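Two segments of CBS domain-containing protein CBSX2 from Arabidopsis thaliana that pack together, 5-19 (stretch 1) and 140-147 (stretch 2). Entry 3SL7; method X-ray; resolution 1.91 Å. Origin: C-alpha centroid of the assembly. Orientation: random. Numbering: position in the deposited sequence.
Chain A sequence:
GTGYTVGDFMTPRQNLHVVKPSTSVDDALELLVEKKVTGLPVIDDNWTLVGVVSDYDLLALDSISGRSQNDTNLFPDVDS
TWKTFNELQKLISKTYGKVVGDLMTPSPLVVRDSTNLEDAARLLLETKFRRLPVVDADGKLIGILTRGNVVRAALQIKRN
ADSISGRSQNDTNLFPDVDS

Stretch 1 (5-19) TVGDFMTPRQNLHVV
Stretch 2 (140-147) KLIGILTR

The contact joins two pieces of one chain in which no two touching residues are closer than 123 positions in sequence, and it buries 605 Å² summed over both sides. Stretch 2 supplies a strand beginning at Leu-141; stretch 1 comes to it as a short, weakly bonded helical turn at about 6-9, pairs with the strand at Thr-11, and then turns through a 3-10 segment at 13-15. The two chains run antiparallel. Thr-11 faces Ile-144 with CA atoms 5.1 Å apart, Met-10 lies near Leu-145 at 4.7 Å CA to CA, and Arg-13 near Gly-143 at 4.6 Å CA to CA.

The pairing rests on two backbone hydrogen bonds at one position: Thr-11 N to Ile-144 O at 2.7 Å, and Ile-144 N to Thr-11 O at 3.0 Å, both with N-H...O angles of 153°. Thr-11 has phi/psi of -74/122 and Ile-144 of -141/143, so both are extended. Their side chains share one face of the sheet, Thr-11 in m and Ile-144 in t, t, with Thr-11 CB 3.6 Å from Ile-144 CG2.

Around this clamp, Leu-141, Ile-142 and Leu-145 each have 65 Å² covered, with Ile-144 and Arg-13 at 64 Å², and the three do it differently. Leu-141 (t, p) starts sideways but its end comes nearer the other stretch, where Leu-16 CD1 lies 3.4 Å from Leu-141 CG and Val-18 CG1 lies 3.6 Å from Leu-141 CD2. Leu-16 (m, t) points toward the strand, and its two methyls reach two strand residues three positions apart: its CD2 also comes 3.4 Å from Ile-144 CG2.

Ile-142 (p, t; phi/psi -118/-9) directs its CB away, and its closest contacts are through its backbone O, which lies 3.6 Å from Met-10 CE and 3.2 Å from Arg-13 N. The side chain still takes part: Arg-13, extended with its first three chi angles in t, brings NH1 within 4.0 Å of Ile-142 CG2, which sits at the edge of the guanidinium. Arg-13 NH1 is also 2.9 Å from Leu-141 O, but the angle is too poor for a hydrogen bond.

Leu-145 (t, p) packs toward the helical turn. Its CD1 is 4.2 Å from Met-10 CA, and its CD2 is 4.3 Å from Val-6 CG2, with Val-6 in t. The helical turn that carries Val-6 is held by Phe-9 N and Met-10 N, both donating to Val-6 O at 2.9 Å.

Gly-143, fully extended at -179/-178, leaves room for close passage. Thr-11 O lies 3.1 Å from Gly-143 CA, and the selenium of selenomethionine Met-10 (p, t, t), atom SE, is 4.2 Å from that same CA. A CB placed here would fall 2.7 Å from Thr-11 O and 2.8 Å from Met-10 SE, both clashes. The rule to read is a single two-bond clamp, flanked by leucines, beside a glycine that lets the chains close.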

ATOM      1  N   THR A   5       3.896  15.053  17.885  1.00 25.86           N
ATOM      2  CA  THR A   5       3.036  14.008  18.401  1.00 27.63           C
ATOM      3  C   THR A   5       2.311  13.304  17.242  1.00 30.39           C
ATOM      4  O   THR A   5       2.253  13.816  16.123  1.00 23.50           O
ATOM      5  CB  THR A   5       1.989  14.587  19.352  1.00 23.60           C
ATOM      6  OG1 THR A   5       1.141  15.475  18.620  1.00 29.93           O
ATOM      7  CG2 THR A   5       2.656  15.372  20.524  1.00 22.41           C
ATOM      8  N   VAL A   6       1.750  12.137  17.520  1.00 26.39           N
ATOM      9  CA  VAL A   6       0.980  11.414  16.516  1.00 19.59           C
ATOM     10  C   VAL A   6      -0.064  12.327  15.873  1.00 28.78           C
ATOM     11  O   VAL A   6      -0.227  12.338  14.657  1.00 24.86           O
ATOM     12  CB  VAL A   6       0.306  10.181  17.132  1.00 26.13           C
ATOM     13  CG1 VAL A   6      -0.723   9.569  16.166  1.00 26.83           C
ATOM     14  CG2 VAL A   6       1.361   9.168  17.528  1.00 23.38           C
ATOM     15  N   GLY A   7      -0.764  13.110  16.690  1.00 30.92           N
ATOM     16  CA  GLY A   7      -1.855  13.924  16.184  1.00 27.77           C
ATOM     17  C   GLY A   7      -1.438  14.894  15.101  1.00 22.45           C
ATOM     18  O   GLY A   7      -2.252  15.329  14.286  1.00 30.28           O
ATOM     19  N   ASP A   8      -0.159  15.245  15.101  1.00 24.84           N
ATOM     20  CA  ASP A   8       0.370  16.194  14.123  1.00 29.74           C
ATOM     21  C   ASP A   8       0.485  15.599  12.718  1.00 39.82           C
ATOM     22  O   ASP A   8       0.502  16.339  11.733  1.00 28.28           O
ATOM     23  CB  ASP A   8       1.743  16.705  14.569  1.00 28.84           C
ATOM     24  CG  ASP A   8       1.685  17.471  15.888  1.00 38.59           C
ATOM     25  OD1 ASP A   8       0.787  18.327  16.059  1.00 28.04           O
ATOM     26  OD2 ASP A   8       2.529  17.205  16.764  1.00 25.40           O
ATOM     27  N   PHE A   9       0.577  14.277  12.620  1.00 30.32           N
ATOM     28  CA  PHE A   9       0.869  13.642  11.326  1.00 25.63           C
ATOM     29  C   PHE A   9       0.046  12.412  10.977  1.00 30.86           C
ATOM     30  O   PHE A   9       0.239  11.819   9.920  1.00 29.48           O
ATOM     31  CB  PHE A   9       2.347  13.294  11.244  1.00 32.78           C
ATOM     32  CG  PHE A   9       3.245  14.492  11.316  1.00 35.40           C
ATOM     33  CD1 PHE A   9       3.501  15.249  10.187  1.00 41.35           C
ATOM     34  CD2 PHE A   9       3.825  14.863  12.513  1.00 32.78           C
ATOM     35  CE1 PHE A   9       4.322  16.346  10.247  1.00 40.44           C
ATOM     36  CE2 PHE A   9       4.650  15.965  12.580  1.00 46.01           C
ATOM     37  CZ  PHE A   9       4.896  16.710  11.445  1.00 40.60           C
HETATM   38  N   MSE A  10      -0.873  12.030  11.852  1.00 32.81           N
HETATM   39  CA  MSE A  10      -1.702  10.857  11.596  1.00 28.06           C
HETATM   40  C   MSE A  10      -2.663  11.069  10.439  1.00 29.75           C
HETATM   41  O   MSE A  10      -2.993  12.202  10.066  1.00 28.02           O
HETATM   42  CB  MSE A  10      -2.531  10.524  12.830  1.00 26.55           C
HETATM   43  CG  MSE A  10      -3.638  11.529  13.057  1.00 23.42           C
HETATM   44 SE   MSE A  10      -4.595  11.123  14.687  1.00 30.06          SE
HETATM   45  CE  MSE A  10      -6.156  12.289  14.434  1.00 28.30           C
ATOM     46  N   THR A  11      -3.128   9.957   9.893  1.00 24.02           N
ATOM     47  CA  THR A  11      -4.184   9.960   8.908  1.00 21.15           C
ATOM     48  C   THR A  11      -5.483  10.256   9.629  1.00 27.84           C
ATOM     49  O   THR A  11      -5.868   9.519  10.537  1.00 38.63           O
ATOM     50  CB  THR A  11      -4.282   8.573   8.236  1.00 21.73           C
ATOM     51  OG1 THR A  11      -3.007   8.246   7.667  1.00 27.55           O
ATOM     52  CG2 THR A  11      -5.340   8.570   7.149  1.00 29.70           C
ATOM     53  N   PRO A  12      -6.167  11.332   9.223  1.00 37.30           N
ATOM     54  CA  PRO A  12      -7.435  11.773   9.814  1.00 37.05           C
ATOM     55  C   PRO A  12      -8.498  10.691   9.705  1.00 36.38           C
ATOM     56  O   PRO A  12      -8.418   9.845   8.819  1.00 33.03           O
ATOM     57  CB  PRO A  12      -7.838  12.949   8.925  1.00 43.54           C
ATOM     58  CG  PRO A  12      -6.583  13.389   8.266  1.00 51.93           C
ATOM     59  CD  PRO A  12      -5.774  12.163   8.076  1.00 42.98           C
ATOM     60  N   ARG A  13      -9.481  10.735  10.595  1.00 36.65           N
ATOM     61  CA  ARG A  13     -10.607   9.808  10.585  1.00 40.69           C
ATOM     62  C   ARG A  13     -11.268   9.777   9.208  1.00 44.84           C
ATOM     63  O   ARG A  13     -11.660   8.716   8.724  1.00 43.26           O
ATOM     64  CB  ARG A  13     -11.620  10.247  11.649  1.00 46.20           C
ATOM     65  CG  ARG A  13     -12.823   9.338  11.897  1.00 50.10           C
ATOM     66  CD  ARG A  13     -13.740  10.038  12.909  1.00 64.09           C
ATOM     67  NE  ARG A  13     -14.924   9.278  13.308  1.00 81.97           N
ATOM     68  CZ  ARG A  13     -15.131   8.789  14.531  1.00 84.67           C
ATOM     69  NH1 ARG A  13     -14.228   8.960  15.490  1.00 53.85           N
ATOM     70  NH2 ARG A  13     -16.244   8.119  14.796  1.00101.86           N
ATOM     71  N   GLN A  14     -11.385  10.941   8.575  1.00 43.54           N
ATOM     72  CA  GLN A  14     -12.115  11.041   7.313  1.00 45.14           C
ATOM     73  C   GLN A  14     -11.447  10.261   6.191  1.00 42.93           C
ATOM     74  O   GLN A  14     -12.071   9.989   5.167  1.00 47.39           O
ATOM     75  CB  GLN A  14     -12.330  12.505   6.896  1.00 44.36           C
ATOM     76  CG  GLN A  14     -11.055  13.329   6.774  1.00 66.29           C
ATOM     77  CD  GLN A  14     -10.766  14.153   8.017  1.00 83.35           C
ATOM     78  OE1 GLN A  14     -11.028  13.723   9.143  1.00 78.51           O
ATOM     79  NE2 GLN A  14     -10.231  15.350   7.816  1.00 95.79           N
ATOM     80  N   ASN A  15     -10.187   9.889   6.386  1.00 37.83           N
ATOM     81  CA  ASN A  15      -9.474   9.127   5.368  1.00 32.56           C
ATOM     82  C   ASN A  15      -9.267   7.662   5.739  1.00 44.49           C
ATOM     83  O   ASN A  15      -8.557   6.936   5.048  1.00 51.02           O
ATOM     84  CB  ASN A  15      -8.152   9.812   5.022  1.00 43.36           C
ATOM     85  CG  ASN A  15      -8.355  11.232   4.526  1.00 53.30           C
ATOM     86  OD1 ASN A  15      -7.737  12.175   5.018  1.00 60.57           O
ATOM     87  ND2 ASN A  15      -9.243  11.393   3.555  1.00 67.47           N
ATOM     88  N   LEU A  16      -9.897   7.227   6.825  1.00 35.63           N
ATOM     89  CA  LEU A  16      -9.809   5.830   7.235  1.00 36.88           C
ATOM     90  C   LEU A  16     -10.731   4.974   6.392  1.00 43.28           C
ATOM     91  O   LEU A  16     -11.735   5.455   5.860  1.00 40.67           O
ATOM     92  CB  LEU A  16     -10.188   5.640   8.707  1.00 30.38           C
ATOM     93  CG  LEU A  16      -9.349   6.453   9.690  1.00 36.63           C
ATOM     94  CD1 LEU A  16      -9.750   6.299  11.165  1.00 44.78           C
ATOM     95  CD2 LEU A  16      -7.853   6.373   9.442  1.00 29.72           C
ATOM     96  N   HIS A  17     -10.373   3.700   6.277  1.00 31.17           N
ATOM     97  CA  HIS A  17     -11.249   2.708   5.682  1.00 38.62           C
ATOM     98  C   HIS A  17     -11.474   1.639   6.734  1.00 42.09           C
ATOM     99  O   HIS A  17     -10.539   0.947   7.135  1.00 51.44           O
ATOM    100  CB  HIS A  17     -10.598   2.145   4.426  1.00 32.35           C
ATOM    101  CG  HIS A  17      -9.974   3.201   3.571  1.00 50.32           C
ATOM    102  ND1 HIS A  17     -10.715   4.180   2.939  1.00 37.16           N
ATOM    103  CD2 HIS A  17      -8.679   3.462   3.277  1.00 45.14           C
ATOM    104  CE1 HIS A  17      -9.904   4.980   2.272  1.00 46.29           C
ATOM    105  NE2 HIS A  17      -8.661   4.568   2.463  1.00 43.19           N
ATOM    106  N   VAL A  18     -12.708   1.536   7.213  1.00 27.79           N
ATOM    107  CA  VAL A  18     -13.002   0.668   8.337  1.00 30.67           C
ATOM    108  C   VAL A  18     -13.947  -0.435   7.918  1.00 36.62           C
ATOM    109  O   VAL A  18     -14.698  -0.285   6.955  1.00 29.39           O
ATOM    110  CB  VAL A  18     -13.656   1.436   9.499  1.00 24.56           C
ATOM    111  CG1 VAL A  18     -12.718   2.541  10.019  1.00 38.60           C
ATOM    112  CG2 VAL A  18     -14.979   2.026   9.061  1.00 28.76           C
ATOM    113  N   VAL A  19     -13.884  -1.550   8.636  1.00 25.76           N
ATOM    114  CA  VAL A  19     -14.909  -2.590   8.545  1.00 31.01           C
ATOM    115  C   VAL A  19     -15.348  -2.937   9.958  1.00 34.11           C
ATOM    116  O   VAL A  19     -14.782  -2.433  10.930  1.00 34.07           O
ATOM    117  CB  VAL A  19     -14.378  -3.851   7.843  1.00 24.96           C
ATOM    118  CG1 VAL A  19     -14.071  -3.549   6.376  1.00 24.58           C
ATOM    119  CG2 VAL A  19     -13.124  -4.359   8.556  1.00 23.09           C
ATOM    120  N   LYS A 140     -12.484   5.353  20.846  1.00 31.26           N
ATOM    121  CA  LYS A 140     -12.976   5.538  19.481  1.00 28.78           C
ATOM    122  C   LYS A 140     -11.826   5.760  18.508  1.00 28.83           C
ATOM    123  O   LYS A 140     -10.881   6.485  18.803  1.00 26.70           O
ATOM    124  CB  LYS A 140     -13.927   6.734  19.393  1.00 37.24           C
ATOM    125  CG  LYS A 140     -15.093   6.695  20.362  1.00 50.05           C
ATOM    126  CD  LYS A 140     -15.813   5.359  20.320  1.00 41.59           C
ATOM    127  CE  LYS A 140     -17.092   5.401  21.149  1.00 46.25           C
ATOM    128  NZ  LYS A 140     -18.048   6.404  20.600  1.00 52.90           N
ATOM    129  N   LEU A 141     -11.920   5.142  17.335  1.00 23.99           N
ATOM    130  CA  LEU A 141     -10.922   5.315  16.294  1.00 26.29           C
ATOM    131  C   LEU A 141     -10.975   6.742  15.763  1.00 25.48           C
ATOM    132  O   LEU A 141     -12.006   7.165  15.252  1.00 27.73           O
ATOM    133  CB  LEU A 141     -11.223   4.355  15.149  1.00 29.09           C
ATOM    134  CG  LEU A 141     -10.246   4.414  13.991  1.00 30.55           C
ATOM    135  CD1 LEU A 141      -8.869   4.054  14.510  1.00 24.11           C
ATOM    136  CD2 LEU A 141     -10.687   3.445  12.884  1.00 27.04           C
ATOM    137  N   ILE A 142      -9.881   7.488  15.884  1.00 25.56           N
ATOM    138  CA  ILE A 142      -9.892   8.868  15.397  1.00 25.99           C
ATOM    139  C   ILE A 142      -8.869   9.082  14.294  1.00 23.33           C
ATOM    140  O   ILE A 142      -8.848  10.112  13.628  1.00 31.95           O
ATOM    141  CB  ILE A 142      -9.681   9.895  16.528  1.00 22.15           C
ATOM    142  CG1 ILE A 142      -8.357   9.647  17.250  1.00 24.94           C
ATOM    143  CG2 ILE A 142     -10.840   9.854  17.509  1.00 22.90           C
ATOM    144  CD1 ILE A 142      -7.997  10.758  18.267  1.00 31.28           C
ATOM    145  N   GLY A 143      -8.022   8.086  14.084  1.00 28.98           N
ATOM    146  CA  GLY A 143      -7.053   8.179  13.019  1.00 26.23           C
ATOM    147  C   GLY A 143      -6.205   6.938  12.953  1.00 31.08           C
ATOM    148  O   GLY A 143      -6.386   5.993  13.713  1.00 22.45           O
ATOM    149  N   ILE A 144      -5.253   6.943  12.040  1.00 22.59           N
ATOM    150  CA  ILE A 144      -4.294   5.871  11.999  1.00 25.12           C
ATOM    151  C   ILE A 144      -2.933   6.463  11.671  1.00 25.44           C
ATOM    152  O   ILE A 144      -2.833   7.430  10.916  1.00 29.59           O
ATOM    153  CB  ILE A 144      -4.739   4.750  10.988  1.00 24.90           C
ATOM    154  CG1 ILE A 144      -3.918   3.485  11.176  1.00 38.78           C
ATOM    155  CG2 ILE A 144      -4.651   5.219   9.538  1.00 34.97           C
ATOM    156  CD1 ILE A 144      -4.601   2.250  10.593  1.00 46.80           C
ATOM    157  N   LEU A 145      -1.890   5.914  12.284  1.00 21.98           N
ATOM    158  CA  LEU A 145      -0.524   6.286  11.928  1.00 23.15           C
ATOM    159  C   LEU A 145       0.088   5.199  11.057  1.00 24.50           C
ATOM    160  O   LEU A 145       0.188   4.038  11.465  1.00 26.91           O
ATOM    161  CB  LEU A 145       0.341   6.487  13.173  1.00 26.20           C
ATOM    162  CG  LEU A 145       1.736   7.054  12.877  1.00 34.76           C
ATOM    163  CD1 LEU A 145       1.634   8.524  12.424  1.00 26.67           C
ATOM    164  CD2 LEU A 145       2.648   6.930  14.097  1.00 28.18           C
ATOM    165  N   THR A 146       0.514   5.589   9.865  1.00 24.38           N
ATOM    166  CA  THR A 146       1.103   4.656   8.923  1.00 28.47           C
ATOM    167  C   THR A 146       2.567   5.004   8.769  1.00 34.08           C
ATOM    168  O   THR A 146       2.977   6.092   9.137  1.00 28.23           O
ATOM    169  CB  THR A 146       0.448   4.791   7.543  1.00 27.04           C
ATOM    170  OG1 THR A 146       0.813   6.053   6.969  1.00 30.83           O
ATOM    171  CG2 THR A 146      -1.082   4.721   7.658  1.00 27.65           C
ATOM    172  N   ARG A 147       3.351   4.094   8.198  1.00 26.72           N
ATOM    173  CA  ARG A 147       4.752   4.387   7.936  1.00 28.21           C
ATOM    174  C   ARG A 147       4.859   5.595   7.017  1.00 36.69           C
ATOM    175  O   ARG A 147       5.737   6.442   7.189  1.00 34.28           O
ATOM    176  CB  ARG A 147       5.458   3.175   7.334  1.00 32.75           C
ATOM    177  CG  ARG A 147       5.758   2.079   8.344  1.00 48.89           C
ATOM    178  CD  ARG A 147       6.361   0.853   7.668  1.00 69.37           C
ATOM    179  NE  ARG A 147       7.556   1.178   6.891  1.00 78.59           N
ATOM    180  CZ  ARG A 147       8.753   1.413   7.422  1.00 83.17           C
ATOM    181  NH1 ARG A 147       8.917   1.376   8.741  1.00 78.09           N
ATOM    182  NH2 ARG A 147       9.789   1.692   6.637  1.00 72.70           N
TER